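Local atomic coordinates of molybdenum-pterin-binding protein 2 (Clostridium pasteurianum, PDB entry 1GUN), a protein that binds molybdenum, taking up one mole per mole of protein, and contains a pterin. Residues R6-G11 with T56-S61; T22-L27 with T36-L41. All blocks are in the same frame, centred on the assembly; numbering follows the deposited sequence. Where two conformers were deposited one is given.

Contact 1 of 2, residues R6-G11 with T56-S61. With MOO (molybdate ion), chain J.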
loop_
_atom_site.group_PDB
_atom_site.type_symbol
_atom_site.label_atom_id
_atom_site.label_comp_id
_atom_site.label_asym_id
_atom_site.label_seq_id
_atom_site.Cartn_x
_atom_site.Cartn_y
_atom_site.Cartn_z
ATOM N N ARG A 6 -3.420 -13.269 -0.550
ATOM C CA ARG A 6 -2.956 -14.602 -0.926
ATOM C C ARG A 6 -1.592 -15.068 -0.396
ATOM O O ARG A 6 -1.246 -16.235 -0.514
ATOM C CB ARG A 6 -3.025 -14.756 -2.434
ATOM C CG ARG A 6 -4.500 -14.815 -2.925
ATOM C CD ARG A 6 -4.622 -15.082 -4.385
ATOM N NE ARG A 6 -4.329 -16.478 -4.717
ATOM C CZ ARG A 6 -5.180 -17.491 -4.492
ATOM N NH1 ARG A 6 -6.354 -17.283 -3.890
ATOM N NH2 ARG A 6 -4.852 -18.724 -4.848
ATOM N N ASN A 7 -0.815 -14.152 0.151
ATOM C CA ASN A 7 0.496 -14.500 0.680
ATOM C C ASN A 7 0.408 -14.635 2.218
ATOM O O ASN A 7 0.182 -13.642 2.913
ATOM C CB ASN A 7 1.519 -13.407 0.269
ATOM C CG ASN A 7 1.589 -13.272 -1.238
ATOM O OD1 ASN A 7 2.033 -14.222 -1.918
ATOM N ND2 ASN A 7 1.068 -12.166 -1.785
ATOM N N GLN A 8 0.597 -15.863 2.739
ATOM C CA GLN A 8 0.553 -16.183 4.180
ATOM C C GLN A 8 1.787 -17.044 4.463
ATOM O O GLN A 8 1.828 -18.245 4.103
ATOM C CB GLN A 8 -0.739 -16.943 4.518
ATOM C CG GLN A 8 -1.930 -16.083 4.145
ATOM C CD GLN A 8 -3.294 -16.565 4.610
ATOM O OE1 GLN A 8 -3.391 -17.362 5.541
ATOM N NE2 GLN A 8 -4.356 -16.034 3.989
ATOM N N LEU A 9 2.760 -16.450 5.164
ATOM C CA LEU A 9 4.059 -17.116 5.393
ATOM C C LEU A 9 4.273 -17.387 6.878
ATOM O O LEU A 9 4.428 -16.452 7.674
ATOM C CB LEU A 9 5.179 -16.228 4.813
ATOM C CG LEU A 9 5.053 -15.809 3.345
ATOM C CD1 LEU A 9 6.013 -14.630 2.999
ATOM C CD2 LEU A 9 5.503 -17.008 2.517
ATOM N N LYS A 10 4.222 -18.666 7.255
ATOM C CA LYS A 10 4.403 -19.012 8.663
ATOM C C LYS A 10 5.819 -18.796 9.148
ATOM O O LYS A 10 6.749 -19.173 8.455
ATOM C CB LYS A 10 3.996 -20.492 8.874
ATOM C CG LYS A 10 2.496 -20.747 8.832
ATOM C CD LYS A 10 2.263 -22.252 8.986
ATOM C CE LYS A 10 1.738 -22.863 7.715
ATOM N NZ LYS A 10 0.288 -22.520 7.622
ATOM N N GLY A 11 6.000 -18.267 10.351
ATOM C CA GLY A 11 7.358 -18.044 10.808
ATOM C C GLY A 11 7.523 -17.845 12.305
ATOM O O GLY A 11 6.535 -17.882 13.034
ATOM N N THR A 56 2.139 -15.606 11.619
ATOM C CA THR A 56 2.059 -15.647 10.157
ATOM C C THR A 56 2.175 -14.236 9.531
ATOM O O THR A 56 1.516 -13.299 9.967
ATOM C CB THR A 56 0.696 -16.281 9.780
ATOM O OG1 THR A 56 0.677 -17.660 10.192
ATOM C CG2 THR A 56 0.543 -16.392 8.267
ATOM N N ALA A 57 3.008 -14.076 8.508
ATOM C CA ALA A 57 3.140 -12.769 7.838
ATOM C C ALA A 57 2.153 -12.846 6.678
ATOM O O ALA A 57 2.116 -13.845 5.969
ATOM C CB ALA A 57 4.571 -12.564 7.297
ATOM N N VAL A 58 1.386 -11.781 6.480
ATOM C CA VAL A 58 0.359 -11.712 5.453
ATOM C C VAL A 58 0.578 -10.516 4.523
ATOM O O VAL A 58 0.709 -9.387 4.983
ATOM C CB VAL A 58 -1.029 -11.627 6.144
ATOM C CG1 VAL A 58 -2.101 -11.546 5.071
ATOM C CG2 VAL A 58 -1.202 -12.900 7.052
ATOM N N VAL A 59 0.574 -10.749 3.212
ATOM C CA VAL A 59 0.797 -9.647 2.253
ATOM C C VAL A 59 -0.195 -9.654 1.061
ATOM O O VAL A 59 -0.371 -10.669 0.402
ATOM C CB VAL A 59 2.230 -9.735 1.630
ATOM C CG1 VAL A 59 2.480 -8.516 0.736
ATOM C CG2 VAL A 59 3.326 -9.850 2.705
ATOM N N LYS A 60 -0.858 -8.511 0.764
ATOM C CA LYS A 60 -1.806 -8.413 -0.364
ATOM C C LYS A 60 -1.051 -8.581 -1.685
ATOM O O LYS A 60 0.064 -8.055 -1.853
ATOM C CB LYS A 60 -2.648 -7.099 -0.301
ATOM C CG LYS A 60 -3.978 -7.107 -1.120
ATOM C CD LYS A 60 -4.755 -5.793 -0.957
ATOM C CE LYS A 60 -6.046 -5.779 -1.805
ATOM N NZ LYS A 60 -5.755 -5.668 -3.300
ATOM N N SER A 61 -1.624 -9.307 -2.667
ATOM C CA SER A 61 -0.869 -9.489 -3.914
ATOM C C SER A 61 -0.476 -8.197 -4.634
ATOM O O SER A 61 0.594 -8.120 -5.252
ATOM C CB SER A 61 -1.665 -10.363 -4.901
ATOM O OG SER A 61 -1.969 -11.599 -4.280
HETATM MO MO MOO J . -5.615 -9.966 -2.842
HETATM O O1 MOO J . -5.237 -8.736 -4.050
HETATM O O2 MOO J . -4.119 -10.799 -2.447
HETATM O O3 MOO J . -6.777 -11.134 -3.458
HETATM O O4 MOO J . -6.281 -9.236 -1.383
#

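Contact 2 of 2, residues T22-L27 with T36-L41. With MOO (molybdate ion), chain G; MOO (molybdate ion), chain H.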
loop_
_atom_site.group_PDB
_atom_site.type_symbol
_atom_site.label_atom_id
_atom_site.label_comp_id
_atom_site.label_asym_id
_atom_site.label_seq_id
_atom_site.Cartn_x
_atom_site.Cartn_y
_atom_site.Cartn_z
ATOM N N THR A 22 4.974 2.988 16.011
ATOM C CA THR A 22 5.147 1.727 15.240
ATOM C C THR A 22 6.025 0.726 15.984
ATOM O O THR A 22 6.625 1.031 17.029
ATOM C CB THR A 22 5.778 2.029 13.831
ATOM O OG1 THR A 22 7.027 2.740 13.899
ATOM C CG2 THR A 22 4.851 3.008 13.079
ATOM N N ALA A 23 6.164 -0.458 15.401
ATOM C CA ALA A 23 7.018 -1.512 15.944
ATOM C C ALA A 23 7.552 -2.308 14.751
ATOM O O ALA A 23 6.872 -2.380 13.711
ATOM C CB ALA A 23 6.240 -2.472 16.905
ATOM N N GLU A 24 8.756 -2.868 14.900
ATOM C CA GLU A 24 9.358 -3.693 13.859
ATOM C C GLU A 24 9.453 -5.162 14.329
ATOM O O GLU A 24 10.066 -5.436 15.382
ATOM C CB GLU A 24 10.750 -3.140 13.507
ATOM C CG GLU A 24 11.414 -3.843 12.322
ATOM C CD GLU A 24 12.839 -3.359 12.105
ATOM O OE1 GLU A 24 13.737 -3.930 12.745
ATOM O OE2 GLU A 24 13.047 -2.425 11.317
ATOM N N VAL A 25 8.859 -6.084 13.555
ATOM C CA VAL A 25 8.879 -7.510 13.860
ATOM C C VAL A 25 9.682 -8.221 12.765
ATOM O O VAL A 25 9.493 -7.967 11.568
ATOM C CB VAL A 25 7.448 -8.111 13.867
ATOM C CG1 VAL A 25 7.504 -9.610 14.232
ATOM C CG2 VAL A 25 6.541 -7.325 14.836
ATOM N N VAL A 26 10.590 -9.113 13.149
ATOM C CA VAL A 26 11.395 -9.826 12.139
ATOM C C VAL A 26 11.101 -11.308 12.351
ATOM O O VAL A 26 11.288 -11.778 13.480
ATOM C CB VAL A 26 12.911 -9.638 12.335
ATOM C CG1 VAL A 26 13.634 -10.529 11.317
ATOM C CG2 VAL A 26 13.358 -8.167 12.141
ATOM N N LEU A 27 10.661 -12.004 11.297
ATOM C CA LEU A 27 10.370 -13.433 11.397
ATOM C C LEU A 27 11.298 -14.267 10.549
ATOM O O LEU A 27 11.686 -13.858 9.468
ATOM C CB LEU A 27 8.985 -13.783 10.837
ATOM C CG LEU A 27 7.795 -12.927 11.209
ATOM C CD1 LEU A 27 6.521 -13.480 10.544
ATOM C CD2 LEU A 27 7.640 -12.915 12.714
ATOM N N THR A 36 10.437 -8.902 7.263
ATOM C CA THR A 36 10.439 -7.805 8.240
ATOM C C THR A 36 9.133 -7.033 8.056
ATOM O O THR A 36 8.739 -6.705 6.928
ATOM C CB THR A 36 11.625 -6.846 7.943
ATOM O OG1 THR A 36 12.881 -7.528 8.143
ATOM C CG2 THR A 36 11.715 -5.724 8.963
ATOM N N SER A 37 8.451 -6.795 9.166
ATOM C CA SER A 37 7.170 -6.076 9.168
ATOM C C SER A 37 7.186 -4.859 10.100
ATOM O O SER A 37 7.780 -4.941 11.179
ATOM C CB SER A 37 6.139 -7.058 9.773
ATOM O OG SER A 37 4.897 -6.425 10.109
ATOM N N ILE A 38 6.538 -3.761 9.691
ATOM C CA ILE A 38 6.388 -2.588 10.538
ATOM C C ILE A 38 4.881 -2.383 10.687
ATOM O O ILE A 38 4.181 -2.180 9.680
ATOM C CB ILE A 38 7.068 -1.387 9.902
ATOM C CG1 ILE A 38 8.590 -1.556 10.065
ATOM C CG2 ILE A 38 6.602 -0.076 10.598
ATOM C CD1 ILE A 38 9.386 -0.467 9.321
ATOM N N ILE A 39 4.390 -2.519 11.921
ATOM C CA ILE A 39 2.963 -2.376 12.189
ATOM C C ILE A 39 2.761 -1.429 13.363
ATOM O O ILE A 39 3.731 -0.840 13.867
ATOM C CB ILE A 39 2.347 -3.743 12.585
ATOM C CG1 ILE A 39 3.211 -4.386 13.666
ATOM C CG2 ILE A 39 2.190 -4.662 11.354
ATOM C CD1 ILE A 39 2.559 -5.536 14.432
ATOM N N SER A 40 1.514 -1.251 13.796
ATOM C CA SER A 40 1.323 -0.362 14.971
ATOM C C SER A 40 1.789 -1.017 16.234
ATOM O O SER A 40 1.626 -2.235 16.448
ATOM C CB SER A 40 -0.110 0.138 15.135
ATOM O OG SER A 40 -0.885 -0.959 15.522
ATOM N N LEU A 41 2.371 -0.190 17.111
ATOM C CA LEU A 41 2.805 -0.639 18.416
ATOM C C LEU A 41 1.591 -1.240 19.120
ATOM O O LEU A 41 1.696 -2.260 19.805
ATOM C CB LEU A 41 3.347 0.563 19.197
ATOM C CG LEU A 41 3.812 0.132 20.601
ATOM C CD1 LEU A 41 4.937 -0.879 20.662
ATOM C CD2 LEU A 41 4.167 1.368 21.401
HETATM MO MO MOO G . -1.266 -2.187 11.371
HETATM O O1 MOO G . -0.899 -2.509 13.058
HETATM O O2 MOO G . -0.997 -3.683 10.479
HETATM O O3 MOO G . -0.251 -0.880 10.750
HETATM O O4 MOO G . -2.953 -1.717 11.213
HETATM MO MO MOO H . 8.250 6.175 15.287
HETATM O O1 MOO H . 7.606 7.550 14.408
HETATM O O2 MOO H . 7.030 5.101 15.942
HETATM O O3 MOO H . 9.538 5.282 14.496
HETATM O O4 MOO H . 9.041 6.892 16.700
#

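Contact 1 of 2, residues R6-G11 with T56-S61
With CG anti to its carbonyl carbon (chi1 -59°) and the amide rotated by a chi2 of -66°, Asn7 turns the ND2 end of its carboxamide to the neighbouring strand, where it gives a hydrogen bond of 3.0 Å to Val59 O. The acceptor lies close to the amide plane, but the donor approaches from above the carbonyl plane, 42° out of it. The other end of the amide is engaged too, since OD1 accepts from Thr36 N of a second subunit; the two bonds fix the rotation of this buried group. Val59 N returns a bond to Asn7 O, and Leu9 and Ala57 form the next hydrogen-bonded antiparallel pair. These pairs join the first and fourth strands of the TOBE domain's antiparallel sheet, which Thr56 and Val58 carry on into a strand of the second subunit. On the other face Lys10 and Thr56 lie side by side, Lys10 CG 3.8 Å from Thr56 OG1. Beyond the Asn7-Val59 pair the backbones diverge to hold a molybdate ion, whose O2 takes bonds from Arg6 N, Ser61 N (2.9 Å) and Ser61 OG (2.9 Å). Ser40 and Ser43 of a third subunit also hydrogen-bond to the ion.

Contact 2 of 2, residues T22-L27 with T36-L41
One oxygen of a molybdate ion, O1, is gripped twice by Ser40, at 2.8 Å from the backbone N and 2.9 Å from OG. A chi1 of 70° puts that hydroxyl between backbone N and carbonyl carbon, on the ion's side, and from this N-cap position it also caps a backbone N of the helix that follows. At the facing end of the partner strand Thr22 does the same for a second molybdate: Thr22 N (2.9 Å) and OG1 both hydrogen-bond to its O2. Between these ends the strands are zipped by two hydrogen-bonded pairs, Ala23 with Ile39 and Val25 with Ser37. The bond from Val25 N to Ser37 O is nearly straight (168° at the hydrogen) and lies in the carbonyl plane. On the face of Glu24, Thr36 and Ile38, the Glu24 chain crosses Thr36 obliquely, its CG 3.9 Å from Thr36 CG2, while Ile38 CG2 reaches Thr22 CB at 3.9 Å. On the opposite face Val25 CG2 meets Ile39 CD1 at 4.4 Å, and Val44 of the helix packs on Ala23 and Ile39. Ser37 OG bonds to Val64 O of a second subunit. Ser43 and, from a third subunit, Ser4, Lys60 and Ser61 complete the first site, while Val21 and Thr22 of this subunit and two others build the second; both oxyanion sites sit at strand ends of an antiparallel beta hairpin within the TOBE domain.

Overall arrangement
From the N terminus, the chain enters strand 7-18 through the first segment of contact 1, then turns back into strand 22-29, whose start belongs to contact 2. Contact 2 closes the hairpin onto strand 34-40, with eight residues between its segments. After helix 41-47 the chain reaches strand 54-59, and contact 1 closes a much longer loop, with 44 residues between its segments, within which the hairpin lies entirely. The two contacts therefore tie opposite margins of this chain's four-stranded antiparallel sheet, with strands 7-18 and 22-29 adjacent at its middle. Their centres stand about 14 Å apart, yet they meet directly where Ala57 CB packs 3.9 Å from Leu27 CD1.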